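Local coordinates for protein rusticyanin (PDB 2CAL) that carries electrons from cytochrome c552 to the A-type oxidase in the periplasm, using a single bound copper ion, at residues Tyr135-Ile139 with Pro140-Ala144; Ser52-His56 with Asp57-Pro61. The protein carries 1 engineered substitution. All coordinates share one frame; numbering follows the deposited sequence. Where two conformers were deposited one is given.

Contact 1: Tyr135-Ile139 with Pro140-Ala144. Engineered in segment 140-144: M142 (natural residue His). With CU1 (copper (I) ion), chain B.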
ATOM      1  N   TYR A 135       4.366  -4.365   3.786  1.00 11.59           N
ATOM      2  CA  TYR A 135       3.373  -3.278   3.849  1.00 10.60           C
ATOM      3  C   TYR A 135       2.158  -3.882   4.540  1.00 11.36           C
ATOM      4  O   TYR A 135       1.681  -4.951   4.205  1.00 11.65           O
ATOM      5  CB  TYR A 135       3.021  -2.663   2.498  1.00 10.89           C
ATOM      6  CG  TYR A 135       2.615  -3.589   1.383  1.00 11.01           C
ATOM      7  CD1 TYR A 135       3.536  -4.295   0.590  1.00 10.87           C
ATOM      8  CD2 TYR A 135       1.273  -3.777   1.105  1.00 12.28           C
ATOM      9  CE1 TYR A 135       3.129  -5.137  -0.422  1.00 11.65           C
ATOM     10  CE2 TYR A 135       0.861  -4.613   0.077  1.00 13.52           C
ATOM     11  CZ  TYR A 135       1.785  -5.295  -0.711  1.00 11.65           C
ATOM     12  OH  TYR A 135       1.317  -6.126  -1.691  1.00 13.13           O
ATOM     13  N   VAL A 136       1.671  -3.190   5.585  1.00 11.51           N
ATOM     14  CA  VAL A 136       0.703  -3.719   6.531  1.00 11.34           C
ATOM     15  C   VAL A 136      -0.339  -2.666   6.845  1.00 11.79           C
ATOM     16  O   VAL A 136      -0.067  -1.473   6.993  1.00 13.10           O
ATOM     17  CB  VAL A 136       1.450  -4.134   7.819  1.00 12.86           C
ATOM     18  CG1 VAL A 136       0.589  -4.826   8.871  1.00 15.85           C
ATOM     19  CG2 VAL A 136       2.653  -5.059   7.554  1.00 13.32           C
ATOM     20  N   CYS A 137      -1.585  -3.127   7.029  1.00 11.46           N
ATOM     21  CA  CYS A 137      -2.651  -2.310   7.583  1.00 12.14           C
ATOM     22  C   CYS A 137      -2.711  -2.448   9.120  1.00 11.59           C
ATOM     23  O   CYS A 137      -2.606  -3.563   9.626  1.00 13.43           O
ATOM     24  CB  CYS A 137      -4.008  -2.702   6.959  1.00 12.72           C
ATOM     25  SG  CYS A 137      -5.358  -1.668   7.648  1.00 12.60           S
ATOM     26  N   GLN A 138      -2.867  -1.306   9.774  1.00 11.78           N
ATOM     27  CA  GLN A 138      -2.902  -1.316  11.244  1.00 13.26           C
ATOM     28  C   GLN A 138      -4.311  -1.326  11.841  1.00 12.99           C
ATOM     29  O   GLN A 138      -4.433  -1.344  13.061  1.00 13.36           O
ATOM     30  CB  GLN A 138      -2.194  -0.054  11.778  1.00 15.04           C
ATOM     31  CG  GLN A 138      -0.663  -0.152  11.644  1.00 17.11           C
ATOM     32  CD  GLN A 138      -0.008   0.922  12.481  1.00 21.60           C
ATOM     33  OE1 GLN A 138       0.076   2.137  12.264  1.00 29.30           O
ATOM     34  NE2 GLN A 138       0.581   0.421  13.553  1.00 33.46           N
ATOM     35  N   ILE A 139      -5.365  -1.310  11.028  1.00 12.29           N
ATOM     36  CA  ILE A 139      -6.723  -1.422  11.635  1.00 12.74           C
ATOM     37  C   ILE A 139      -6.797  -2.743  12.343  1.00 13.54           C
ATOM     38  O   ILE A 139      -6.477  -3.760  11.739  1.00 13.50           O
ATOM     39  CB  ILE A 139      -7.802  -1.266  10.554  1.00 14.65           C
ATOM     40  CG1 ILE A 139      -7.878   0.130   9.958  1.00 13.45           C
ATOM     41  CG2 ILE A 139      -9.146  -1.710  11.151  1.00 17.27           C
ATOM     42  CD1 ILE A 139      -8.464   1.204  10.838  1.00 15.71           C
ATOM     43  N   PRO A 140      -7.242  -2.809  13.627  1.00 13.73           N
ATOM     44  CA  PRO A 140      -7.250  -4.092  14.328  1.00 14.46           C
ATOM     45  C   PRO A 140      -7.904  -5.223  13.585  1.00 14.24           C
ATOM     46  O   PRO A 140      -8.993  -5.056  13.013  1.00 16.19           O
ATOM     47  CB  PRO A 140      -8.020  -3.735  15.627  1.00 14.64           C
ATOM     48  CG  PRO A 140      -7.569  -2.308  15.845  1.00 14.68           C
ATOM     49  CD  PRO A 140      -7.645  -1.665  14.455  1.00 14.66           C
ATOM     50  N   GLY A 141      -7.196  -6.344  13.510  1.00 14.06           N
ATOM     51  CA  GLY A 141      -7.600  -7.599  12.914  1.00 15.59           C
ATOM     52  C   GLY A 141      -7.281  -7.765  11.445  1.00 14.19           C
ATOM     53  O   GLY A 141      -7.348  -8.882  10.948  1.00 15.91           O
ATOM     54  N   MET A 142      -6.980  -6.668  10.741  1.00 13.77           N
ATOM     55  CA  MET A 142      -6.837  -6.790   9.303  1.00 13.77           C
ATOM     56  C   MET A 142      -5.569  -7.526   8.851  1.00 13.42           C
ATOM     57  O   MET A 142      -5.627  -8.424   8.026  1.00 13.87           O
ATOM     58  CB  MET A 142      -6.859  -5.407   8.667  1.00 13.99           C
ATOM     59  CG  MET A 142      -8.175  -4.646   8.833  0.51 12.56           C
ATOM     60  SD  MET A 142      -9.624  -5.359   8.073  0.51 11.51           S
ATOM     61  CE  MET A 142     -10.401  -6.249   9.426  0.51 16.45           C
ATOM     62  N   ALA A 143      -4.428  -7.143   9.441  1.00 13.06           N
ATOM     63  CA  ALA A 143      -3.178  -7.860   9.103  1.00 13.58           C
ATOM     64  C   ALA A 143      -3.249  -9.307   9.536  1.00 13.09           C
ATOM     65  O   ALA A 143      -2.726 -10.164   8.839  1.00 13.79           O
ATOM     66  CB  ALA A 143      -2.024  -7.106   9.743  1.00 13.60           C
ATOM     67  N   ALA A 144      -3.880  -9.611  10.657  1.00 13.55           N
ATOM     68  CA  ALA A 144      -4.051 -10.957  11.165  1.00 14.31           C
ATOM     69  C   ALA A 144      -4.856 -11.814  10.238  1.00 14.57           C
ATOM     70  O   ALA A 144      -4.737 -13.025  10.243  1.00 17.27           O
ATOM     71  CB  ALA A 144      -4.745 -10.885  12.537  1.00 16.91           C
TER
HETATM   72 CU   CU1 B1156      -6.980  -2.452   6.490  0.75 15.04          CU
HETATM   73  O   HOH W   1      -4.067  -4.962  11.400  1.00 12.64           O

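Contact 2: Ser52-His56 with Asp57-Pro61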
ATOM      1  N   SER A  52      -7.568  -6.822   1.889  1.00 13.33           N
ATOM      2  CA  SER A  52      -6.369  -6.940   1.040  1.00 13.04           C
ATOM      3  C   SER A  52      -6.007  -5.592   0.474  1.00 12.09           C
ATOM      4  O   SER A  52      -6.803  -4.643   0.408  1.00 12.00           O
ATOM      5  CB  SER A  52      -6.562  -7.932  -0.095  1.00 15.32           C
ATOM      6  OG  SER A  52      -7.503  -7.419  -1.078  1.00 15.31           O
ATOM      7  N   PHE A  53      -4.753  -5.478   0.028  1.00 11.85           N
ATOM      8  CA  PHE A  53      -4.264  -4.401  -0.808  1.00 11.67           C
ATOM      9  C   PHE A  53      -4.170  -4.867  -2.276  1.00 11.27           C
ATOM     10  O   PHE A  53      -3.756  -6.022  -2.488  1.00 13.27           O
ATOM     11  CB  PHE A  53      -2.846  -3.965  -0.396  1.00 11.77           C
ATOM     12  CG  PHE A  53      -2.720  -3.379   0.996  1.00 11.28           C
ATOM     13  CD1 PHE A  53      -3.122  -2.075   1.243  1.00 11.83           C
ATOM     14  CD2 PHE A  53      -2.180  -4.137   2.039  1.00 12.27           C
ATOM     15  CE1 PHE A  53      -2.923  -1.513   2.513  1.00 12.29           C
ATOM     16  CE2 PHE A  53      -1.960  -3.588   3.284  1.00 11.96           C
ATOM     17  CZ  PHE A  53      -2.335  -2.273   3.511  1.00 11.67           C
ATOM     18  N   GLU A  54      -4.489  -3.970  -3.187  1.00 10.97           N
ATOM     19  CA  GLU A  54      -4.252  -4.237  -4.601  1.00 11.24           C
ATOM     20  C   GLU A  54      -3.163  -3.270  -5.084  1.00 11.14           C
ATOM     21  O   GLU A  54      -3.186  -2.055  -4.814  1.00 12.11           O
ATOM     22  CB  GLU A  54      -5.536  -4.074  -5.422  1.00 11.80           C
ATOM     23  CG  GLU A  54      -6.455  -5.303  -5.352  1.00 13.07           C
ATOM     24  CD  GLU A  54      -7.017  -5.543  -3.955  1.00 11.44           C
ATOM     25  OE1 GLU A  54      -7.758  -4.700  -3.406  1.00 12.40           O
ATOM     26  OE2 GLU A  54      -6.692  -6.655  -3.489  1.00 13.06           O
ATOM     27  N   VAL A  55      -2.259  -3.841  -5.864  1.00 11.45           N
ATOM     28  CA  VAL A  55      -1.194  -3.078  -6.511  1.00 12.40           C
ATOM     29  C   VAL A  55      -1.097  -3.639  -7.933  1.00 12.94           C
ATOM     30  O   VAL A  55      -0.908  -4.842  -8.104  1.00 12.78           O
ATOM     31  CB  VAL A  55       0.178  -3.197  -5.802  1.00 12.40           C
ATOM     32  CG1 VAL A  55       1.254  -2.401  -6.549  1.00 13.90           C
ATOM     33  CG2 VAL A  55       0.092  -2.706  -4.372  1.00 13.88           C
ATOM     34  N   HIS A  56      -1.236  -2.758  -8.909  1.00 13.84           N
ATOM     35  CA  HIS A  56      -1.155  -3.157 -10.331  1.00 14.09           C
ATOM     36  C   HIS A  56      -2.149  -4.281 -10.623  1.00 14.77           C
ATOM     37  O   HIS A  56      -1.899  -5.233 -11.346  1.00 15.08           O
ATOM     38  CB  HIS A  56       0.291  -3.552 -10.743  1.00 14.14           C
ATOM     39  CG  HIS A  56       0.568  -3.218 -12.195  1.00 12.68           C
ATOM     40  ND1 HIS A  56       1.400  -2.195 -12.521  1.00 13.01           N
ATOM     41  CD2 HIS A  56       0.072  -3.707 -13.332  1.00 14.76           C
ATOM     42  CE1 HIS A  56       1.442  -2.077 -13.860  1.00 14.21           C
ATOM     43  NE2 HIS A  56       0.651  -3.000 -14.370  1.00 15.06           N
ATOM     44  N   ASP A  57      -3.351  -4.181 -10.001  1.00 15.22           N
ATOM     45  CA  ASP A  57      -4.448  -5.087 -10.173  1.00 17.00           C
ATOM     46  C   ASP A  57      -4.220  -6.481  -9.602  1.00 15.83           C
ATOM     47  O   ASP A  57      -4.986  -7.400  -9.911  1.00 17.35           O
ATOM     48  CB  ASP A  57      -4.856  -5.232 -11.653  1.00 20.86           C
ATOM     49  CG  ASP A  57      -6.356  -5.382 -11.802  1.00 30.62           C
ATOM     50  OD1 ASP A  57      -7.129  -4.795 -11.032  1.00 35.37           O
ATOM     51  OD2 ASP A  57      -6.700  -6.112 -12.742  1.00 41.63           O
ATOM     52  N   LYS A  58      -3.208  -6.639  -8.751  1.00 14.45           N
ATOM     53  CA  LYS A  58      -2.899  -7.908  -8.095  1.00 13.85           C
ATOM     54  C   LYS A  58      -3.156  -7.797  -6.587  1.00 13.23           C
ATOM     55  O   LYS A  58      -2.986  -6.735  -6.001  1.00 12.55           O
ATOM     56  CB  LYS A  58      -1.442  -8.326  -8.309  1.00 14.92           C
ATOM     57  CG  LYS A  58      -1.036  -8.484  -9.790  1.00 16.75           C
ATOM     58  CD  LYS A  58      -1.878  -9.572 -10.478  1.00 20.57           C
ATOM     59  CE  LYS A  58      -1.628 -10.959  -9.920  1.00 22.24           C
ATOM     60  NZ  LYS A  58      -2.562 -11.973 -10.500  1.00 30.10           N
ATOM     61  N   LYS A  59      -3.560  -8.885  -5.965  1.00 12.89           N
ATOM     62  CA  LYS A  59      -3.836  -8.974  -4.526  1.00 12.97           C
ATOM     63  C   LYS A  59      -2.550  -9.241  -3.756  1.00 11.03           C
ATOM     64  O   LYS A  59      -1.889 -10.275  -3.925  1.00 12.78           O
ATOM     65  CB  LYS A  59      -4.860 -10.084  -4.234  1.00 15.42           C
ATOM     66  CG  LYS A  59      -5.256 -10.249  -2.776  1.00 18.51           C
ATOM     67  CD  LYS A  59      -6.078 -11.502  -2.451  1.00 22.70           C
ATOM     68  CE  LYS A  59      -5.153 -12.656  -2.106  1.00 30.10           C
ATOM     69  NZ  LYS A  59      -5.277 -13.082  -0.679  1.00 45.25           N
ATOM     70  N   ASN A  60      -2.223  -8.327  -2.838  1.00 11.69           N
ATOM     71  CA  ASN A  60      -1.052  -8.427  -1.951  1.00 12.10           C
ATOM     72  C   ASN A  60       0.196  -8.936  -2.640  1.00 11.34           C
ATOM     73  O   ASN A  60       0.895  -9.833  -2.119  1.00 12.87           O
ATOM     74  CB  ASN A  60      -1.401  -9.301  -0.748  1.00 13.17           C
ATOM     75  CG  ASN A  60      -2.519  -8.805   0.105  1.00 12.64           C
ATOM     76  OD1 ASN A  60      -2.760  -7.578   0.245  1.00 13.46           O
ATOM     77  ND2 ASN A  60      -3.286  -9.705   0.701  1.00 15.25           N
ATOM     78  N   PRO A  61       0.559  -8.425  -3.808  1.00 12.17           N
ATOM     79  CA  PRO A  61       1.711  -8.972  -4.503  1.00 12.29           C
ATOM     80  C   PRO A  61       2.996  -8.611  -3.802  1.00 11.67           C
ATOM     81  O   PRO A  61       3.126  -7.632  -3.051  1.00 12.16           O
ATOM     82  CB  PRO A  61       1.611  -8.304  -5.881  1.00 13.69           C
ATOM     83  CG  PRO A  61       1.030  -6.961  -5.558  1.00 13.03           C
ATOM     84  CD  PRO A  61      -0.020  -7.264  -4.501  1.00 11.85           C
TER

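Contact 1: Tyr135-Ile139 with Pro140-Ala144
I139 meets both P140 and M142 where the chain reverses beyond strand 131-136. CG2 of I139 stands opposite the backbone N, on the carbonyl-carbon side, which brings it to 3.6 Å from CD of the P140 ring, the two side chains crossing obliquely. CB of I139 itself packs 3.8 Å from CG of M142. The backbone closes the turn: M142 N gives its hydrogen to I139 O at 3.1 Å, nearly straight at 167°, three residues on. G141, with a phi of 90°, carries the chain round between P140 and M142. This is the ligand loop of a cupredoxin, leaving the strand at C137 and bringing in M147 a few residues later. C137 SG binds the copper ion at 2.1 Å, with H84 and M147 as the other ligands, and also accepts the N-H of I139 at 3.4 Å, a second-shell bond that probably helps to orient the thiolate. M142 is an engineered replacement of the natural histidine; in the modelled conformer, one of two, its CG lies 3.4 Å from the copper, a provisional distance, and it is not a ligand. On the strand side, A143 CB rests 3.6 Å from V136 CG1. A water accepts from A143 N at 3.0 Å and lies within bonding distance of C137 O and I139 O, although it may not have a proton for every acceptor around it.

Contact 2: Ser52-His56 with Asp57-Pro61
The side chains of F53 and N60 cross at about a right angle, with ring and amide planes 70° apart and N60 OD1 at the ring edge, near its plane, 3.9 Å from CD2 of F53. The same ring also meets F86 edge-to-face and Y135 at an inclined angle. At the other end of the amide, ND2 lies against S52 CB. N60 OD1 is held by the backbone: it accepts the N-H of F53 at 2.9 Å, with the donor somewhat tilted from the amide carbonyl plane. With CG opposite the carbonyl carbon and beside the backbone N (chi1 -61°), the amide is carried toward the F53 N-H, while N60 N bonds F53 O at 2.8 Å. The amide oxygen thus takes the place that a backbone carbonyl would have in a regular hydrogen-bonded pair. Replacing N60 by an alanine would remove the amide, and the F53 N-H would probably be left without this acceptor, with a gap beside the ring edge and S52 CB. One residue nearer the turn, E54 and K59 form a non-hydrogen-bonded pair with their side chains on a common face; E54 OE2 is 3.8 Å from K59 CA, while OE1 is taken by L45 N. V55 and K58 point to the opposite face, where P61 CG packs 3.9 Å from V55 CB. V55 N to K58 O, 3.0 Å, runs in the carbonyl plane, whereas K58 N comes to V55 O from above that plane, 59° out of it. Between them H56 and D57 both have positive phi, the geometry of a type I' turn. This makes a tight two-residue beta hairpin, which ends one sheet of the cupredoxin sandwich at strand 58-59.

How the contacts relate
Both contacts are local chain reversals and both are only partly buried, but contact 2 lies nearer the centre of the chain, about 8 Å against 12 Å for contact 1. They hold different sheets: contact 1 leaves strand 131-136, contact 2 forms the edge of the other sheet. Contact 1 combines the copper-bound thiolate and its N-H donor with one backbone bond, a water and small apolar contacts; contact 2 depends on paired backbone bonds completed by an amide. The two meet where Y135 OH lies 2.7 Å from P61 O, a probable hydrogen bond, and where F53 CZ is 3.7 Å from C137 N, so the F53 ring lies against the backbone of the copper-binding cysteine.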